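Long-range contacts in Thiol:disulfide interchange protein, thioredoxin family protein (Chlorobaculum tepidum, PDB 3OR5), which probably acts as a thioredoxin-family oxidoreductase that exchanges thiols and disulfides, perhaps during the biogenesis of c-type cytochromes: residues R10-P15 with G127-V132; G34-V39 with R66-V71. All blocks are in the same frame, centred on the assembly; numbering follows the deposited sequence.

Interaction 1. Residues R10-P15 with G127-V132; sequences RPTPAP and GNVSGV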
loop_
_atom_site.group_PDB
_atom_site.type_symbol
_atom_site.label_atom_id
_atom_site.label_comp_id
_atom_site.label_asym_id
_atom_site.label_seq_id
_atom_site.Cartn_x
_atom_site.Cartn_y
_atom_site.Cartn_z
ATOM N N ARG A 10 -4.164 -9.841 -20.787
ATOM C CA ARG A 10 -2.759 -9.646 -20.484
ATOM C C ARG A 10 -2.531 -9.343 -18.992
ATOM O O ARG A 10 -2.730 -8.220 -18.560
ATOM C CB ARG A 10 -2.298 -8.438 -21.297
ATOM C CG ARG A 10 -2.722 -8.530 -22.786
ATOM C CD ARG A 10 -1.787 -9.510 -23.609
ATOM N NE ARG A 10 -1.629 -9.080 -25.020
ATOM C CZ ARG A 10 -1.964 -9.791 -26.105
ATOM N NH1 ARG A 10 -2.475 -11.022 -26.017
ATOM N NH2 ARG A 10 -1.770 -9.272 -27.298
ATOM N N PRO A 11 -2.076 -10.336 -18.199
ATOM C CA PRO A 11 -1.958 -9.906 -16.790
ATOM C C PRO A 11 -0.757 -8.974 -16.550
ATOM O O PRO A 11 0.167 -8.875 -17.358
ATOM C CB PRO A 11 -1.784 -11.219 -16.042
ATOM C CG PRO A 11 -1.613 -12.318 -17.089
ATOM C CD PRO A 11 -1.386 -11.622 -18.419
ATOM N N THR A 12 -0.761 -8.330 -15.398
ATOM C CA THR A 12 0.211 -7.301 -15.071
ATOM C C THR A 12 0.805 -7.756 -13.722
ATOM O O THR A 12 0.411 -7.241 -12.703
ATOM C CB THR A 12 -0.567 -5.963 -14.903
ATOM O OG1 THR A 12 -1.191 -5.617 -16.164
ATOM C CG2 THR A 12 0.319 -4.813 -14.458
ATOM N N PRO A 13 1.797 -8.669 -13.730
ATOM C CA PRO A 13 2.343 -9.299 -12.522
ATOM C C PRO A 13 2.878 -8.211 -11.591
ATOM O O PRO A 13 3.440 -7.185 -12.032
ATOM C CB PRO A 13 3.505 -10.166 -13.064
ATOM C CG PRO A 13 3.139 -10.317 -14.547
ATOM C CD PRO A 13 2.596 -9.020 -14.925
ATOM N N ALA A 14 2.618 -8.381 -10.291
ATOM C CA ALA A 14 3.140 -7.430 -9.326
ATOM C C ALA A 14 4.655 -7.566 -9.233
ATOM O O ALA A 14 5.190 -8.641 -9.475
ATOM C CB ALA A 14 2.539 -7.737 -7.980
ATOM N N PRO A 15 5.321 -6.503 -8.842
ATOM C CA PRO A 15 6.779 -6.591 -8.687
ATOM C C PRO A 15 7.207 -7.255 -7.383
ATOM O O PRO A 15 6.432 -7.377 -6.448
ATOM C CB PRO A 15 7.220 -5.132 -8.630
ATOM C CG PRO A 15 6.002 -4.368 -8.160
ATOM C CD PRO A 15 4.795 -5.184 -8.438
ATOM N N GLY A 127 -2.185 -12.073 -7.949
ATOM C CA GLY A 127 -0.854 -11.557 -7.999
ATOM C C GLY A 127 -0.767 -10.505 -9.109
ATOM O O GLY A 127 0.312 -10.081 -9.425
ATOM N N ASN A 128 -1.872 -10.025 -9.620
ATOM C CA ASN A 128 -1.787 -9.025 -10.724
ATOM C C ASN A 128 -2.085 -7.628 -10.184
ATOM O O ASN A 128 -3.003 -7.460 -9.325
ATOM C CB ASN A 128 -2.799 -9.377 -11.762
ATOM C CG ASN A 128 -2.362 -10.567 -12.528
ATOM O OD1 ASN A 128 -1.150 -10.866 -12.582
ATOM N ND2 ASN A 128 -3.326 -11.331 -13.021
ATOM N N VAL A 129 -1.434 -6.612 -10.767
ATOM C CA VAL A 129 -1.853 -5.272 -10.422
ATOM C C VAL A 129 -3.103 -4.925 -11.220
ATOM O O VAL A 129 -3.061 -4.896 -12.466
ATOM C CB VAL A 129 -0.781 -4.239 -10.780
ATOM C CG1 VAL A 129 -1.194 -2.861 -10.320
ATOM C CG2 VAL A 129 0.538 -4.619 -10.130
ATOM N N SER A 130 -4.220 -4.711 -10.536
ATOM C CA SER A 130 -5.534 -4.570 -11.171
ATOM C C SER A 130 -5.910 -3.129 -11.356
ATOM O O SER A 130 -6.684 -2.772 -12.250
ATOM C CB SER A 130 -6.575 -5.154 -10.149
ATOM O OG SER A 130 -6.567 -6.552 -10.344
ATOM N N GLY A 131 -5.375 -2.256 -10.518
ATOM C CA GLY A 131 -5.867 -0.877 -10.558
ATOM C C GLY A 131 -4.943 0.053 -9.765
ATOM O O GLY A 131 -4.117 -0.376 -8.947
ATOM N N VAL A 132 -5.124 1.331 -10.040
ATOM C CA VAL A 132 -4.373 2.378 -9.366
ATOM C C VAL A 132 -5.341 3.342 -8.732
ATOM O O VAL A 132 -6.268 3.837 -9.387
ATOM C CB VAL A 132 -3.416 3.109 -10.385
ATOM C CG1 VAL A 132 -2.614 4.076 -9.602
ATOM C CG2 VAL A 132 -2.481 2.094 -11.129
#

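Interaction 2. Residues G34-V39 with R66-V71; sequences GKAYIV and RGFTFV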
loop_
_atom_site.group_PDB
_atom_site.type_symbol
_atom_site.label_atom_id
_atom_site.label_comp_id
_atom_site.label_asym_id
_atom_site.label_seq_id
_atom_site.Cartn_x
_atom_site.Cartn_y
_atom_site.Cartn_z
ATOM N N GLY A 34 -0.460 -15.193 -2.840
ATOM C CA GLY A 34 -1.835 -15.594 -2.691
ATOM C C GLY A 34 -2.731 -14.634 -1.910
ATOM O O GLY A 34 -3.909 -14.907 -1.671
ATOM N N LYS A 35 -2.134 -13.538 -1.501
ATOM C CA LYS A 35 -2.819 -12.494 -0.761
ATOM C C LYS A 35 -3.132 -11.287 -1.642
ATOM O O LYS A 35 -2.365 -10.965 -2.483
ATOM C CB LYS A 35 -1.962 -12.037 0.421
ATOM C CG LYS A 35 -1.791 -13.021 1.524
ATOM C CD LYS A 35 -1.259 -12.401 2.794
ATOM C CE LYS A 35 -1.087 -13.382 3.889
ATOM N NZ LYS A 35 -0.129 -12.923 4.906
ATOM N N ALA A 36 -4.277 -10.669 -1.415
ATOM C CA ALA A 36 -4.541 -9.369 -2.085
ATOM C C ALA A 36 -3.810 -8.354 -1.204
ATOM O O ALA A 36 -3.632 -8.547 -0.008
ATOM C CB ALA A 36 -5.969 -9.067 -2.151
ATOM N N TYR A 37 -3.338 -7.246 -1.822
ATOM C CA TYR A 37 -2.716 -6.236 -0.962
ATOM C C TYR A 37 -2.818 -4.899 -1.714
ATOM O O TYR A 37 -2.972 -4.874 -2.955
ATOM C CB TYR A 37 -1.284 -6.542 -0.594
ATOM C CG TYR A 37 -0.315 -6.849 -1.753
ATOM C CD1 TYR A 37 0.520 -5.855 -2.208
ATOM C CD2 TYR A 37 -0.176 -8.144 -2.260
ATOM C CE1 TYR A 37 1.483 -6.118 -3.199
ATOM C CE2 TYR A 37 0.743 -8.417 -3.212
ATOM C CZ TYR A 37 1.509 -7.413 -3.731
ATOM O OH TYR A 37 2.490 -7.678 -4.669
ATOM N N ILE A 38 -2.687 -3.832 -0.943
ATOM C CA ILE A 38 -2.704 -2.460 -1.559
ATOM C C ILE A 38 -1.445 -1.803 -1.082
ATOM O O ILE A 38 -1.211 -1.718 0.149
ATOM C CB ILE A 38 -3.975 -1.680 -1.142
ATOM C CG1 ILE A 38 -5.220 -2.254 -1.843
ATOM C CG2 ILE A 38 -3.821 -0.211 -1.516
ATOM C CD1 ILE A 38 -6.555 -1.688 -1.237
ATOM N N VAL A 39 -0.636 -1.306 -2.051
ATOM C CA VAL A 39 0.640 -0.626 -1.702
ATOM C C VAL A 39 0.324 0.863 -1.799
ATOM O O VAL A 39 -0.110 1.348 -2.842
ATOM C CB VAL A 39 1.717 -1.014 -2.677
ATOM C CG1 VAL A 39 3.036 -0.230 -2.370
ATOM C CG2 VAL A 39 1.940 -2.555 -2.634
ATOM N N ARG A 66 -7.662 -12.558 6.729
ATOM C CA ARG A 66 -8.531 -13.025 5.665
ATOM C C ARG A 66 -7.869 -12.808 4.308
ATOM O O ARG A 66 -8.579 -12.717 3.248
ATOM C CB ARG A 66 -9.886 -12.285 5.754
ATOM C CG ARG A 66 -10.644 -12.735 7.059
ATOM C CD ARG A 66 -11.962 -12.023 7.203
ATOM N NE ARG A 66 -12.895 -12.460 6.159
ATOM C CZ ARG A 66 -14.095 -11.897 6.046
ATOM N NH1 ARG A 66 -14.541 -10.997 6.938
ATOM N NH2 ARG A 66 -14.934 -12.346 5.083
ATOM N N GLY A 67 -6.546 -12.793 4.320
ATOM C CA GLY A 67 -5.825 -12.877 3.053
ATOM C C GLY A 67 -5.483 -11.551 2.417
ATOM O O GLY A 67 -5.268 -11.498 1.197
ATOM N N PHE A 68 -5.497 -10.520 3.253
ATOM C CA PHE A 68 -5.243 -9.141 2.682
ATOM C C PHE A 68 -4.337 -8.349 3.594
ATOM O O PHE A 68 -4.372 -8.553 4.833
ATOM C CB PHE A 68 -6.586 -8.357 2.571
ATOM C CG PHE A 68 -6.395 -6.879 2.331
ATOM C CD1 PHE A 68 -6.119 -6.394 1.037
ATOM C CD2 PHE A 68 -6.358 -6.019 3.413
ATOM C CE1 PHE A 68 -5.770 -5.028 0.877
ATOM C CE2 PHE A 68 -6.075 -4.679 3.294
ATOM C CZ PHE A 68 -5.817 -4.169 1.987
ATOM N N THR A 69 -3.505 -7.471 3.006
ATOM C CA THR A 69 -2.799 -6.462 3.870
ATOM C C THR A 69 -2.558 -5.179 3.076
ATOM O O THR A 69 -2.407 -5.207 1.850
ATOM C CB THR A 69 -1.453 -6.961 4.352
ATOM O OG1 THR A 69 -0.907 -6.065 5.352
ATOM C CG2 THR A 69 -0.357 -7.192 3.206
ATOM N N PHE A 70 -2.563 -4.057 3.795
ATOM C CA PHE A 70 -1.922 -2.841 3.209
ATOM C C PHE A 70 -0.390 -2.937 3.378
ATOM O O PHE A 70 0.163 -3.663 4.268
ATOM C CB PHE A 70 -2.415 -1.600 3.941
ATOM C CG PHE A 70 -3.816 -1.218 3.574
ATOM C CD1 PHE A 70 -4.044 -0.520 2.408
ATOM C CD2 PHE A 70 -4.893 -1.514 4.411
ATOM C CE1 PHE A 70 -5.371 -0.197 2.071
ATOM C CE2 PHE A 70 -6.199 -1.139 4.114
ATOM C CZ PHE A 70 -6.447 -0.484 2.920
ATOM N N VAL A 71 0.331 -2.210 2.513
ATOM C CA VAL A 71 1.738 -2.009 2.755
ATOM C C VAL A 71 1.959 -0.517 2.485
ATOM O O VAL A 71 1.508 0.006 1.414
ATOM C CB VAL A 71 2.544 -2.777 1.722
ATOM C CG1 VAL A 71 4.032 -2.492 1.897
ATOM C CG2 VAL A 71 2.292 -4.282 1.825
HETATM O O HOH W 1 -6.109 -13.972 -0.354
#

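Interaction 1. Residues R10-P15 with G127-V132
Thr12 and Ala14 bind the start of strand 129-133 through two backbone hydrogen bonds, and Pro13 between them faces Asn128 in a single beta bridge. Val129 N donates to Thr12 O (2.7 Å) with an almost straight N-H...O angle of 170°. In return Ala14 N donates to Gly127 O (3.0 Å), nearly along the C=O axis. The two bonds lie on either side of the Pro13-Asn128 bridge and use neither residue's N-H, so the proline's missing N-H costs no bond here. Thr12 N, by contrast, is buried without a partner in the model.

Side chains fill in around this bridge. With Asn128 CG beside its own backbone N (chi1 -74°), the amide reaches Pro11, whose CB lies 3.4 Å from Asn128 ND2 and 3.5 Å from Asn128 OD1. An alanine here would probably leave Pro11 CB without the amide it packs on, giving the proline more room to move. Thr12 and Val129 meet obliquely, Thr12 CG2 lying 3.9 Å from Val129 CB. Val129 CG2, beside its own backbone N, lies 3.9 Å from Ala14 CA.

Further out, Asp124 OD1 accepts a hydrogen bond from Asn128 N just before the strand, while Tyr109 OH hydrogen-bonds to Pro13 O and its side chain touches Thr12 and Val129. The contact thus sets an irregular, proline-rich segment across the start of 129-133, one of the two outermost strands of the five-stranded sheet, with Ala14 and Val129 touching Ile123 of strand 119-123 and Pro15 touching Ala105 and Phe106 of helix 100-107.

Interaction 2. Residues G34-V39 with R66-V71
Ala36, Tyr37, Ile38 and Val39 pair in register with Phe68, Thr69, Phe70 and Val71 as neighbouring parallel strands of the thioredoxin-fold sheet, the two arms of the beta-alpha-beta unit that crosses over through helix 47-63. The strand axes come within 4.7 Å at an angle of 14°.

Four backbone hydrogen bonds form the ladder, Ala36 and Ile38 each using both N-H and C=O: Ala36 N to Gly67 O, Thr69 N to Ala36 O, Ile38 N to Thr69 O, and Val71 N to Ile38 O (2.9 Å). CA-H...O contacts reinforce it, including Phe68 CA to Ala36 O (3.2 Å). Where the two segments begin, ahead of the strands, a water donates to Gly34 O and to Gly67 O, giving Gly67 O a second donor beside Ala36 N. Gly67 has backbone angles (phi 92°) at which a CB would press on the preceding carbonyl.

Apolar packing differs between the two faces. On the face of Ile38, Phe68 and Phe70, Ile38 lies alongside Phe70, its CB 3.7 Å from Phe70 CD1, and crosses Phe68 obliquely, with Ile38 CG1 at the edge of the Phe68 ring. Helices 47-63 and 139-150 cover this face. On the other, Tyr37 CB lies 4.0 Å from Thr69 CG2 and only 3.0 Å from Thr69 O, and the Tyr37 ring has Val39 CG2 at its edge.

Among the polar side-chain groups, Thr69 OG1 donates to Phe70 O (2.8 Å) and also bonds Gln60 NE2, while Gln60 OE1 takes Phe70 N. On the face opposite Thr69 the two phenylalanines meet: Phe68 CZ stands 3.6 Å above the plane of the Phe70 ring, over its centre.

Interactions 1 and 2 serve the same five-stranded sheet, the first at strand 129-133, on one edge, and the second between strands 36-42 and 68-74, with strand 119-123 in between. Their centres are 13 Å apart, yet they touch directly: Tyr37 OH packs 3.3 Å from Ala14 CB. Ile123 links them as well, since it bonds Tyr37 through the backbone and receives the side chains of Tyr37, Ala14 and Val129. Interaction 1 lies at the surface; interaction 2 is buried. The presumed redox site, a CxxC pattern of Cys46 and Cys49 at the start of helix 47-63, belongs to the crossover whose two strands interaction 2 pairs.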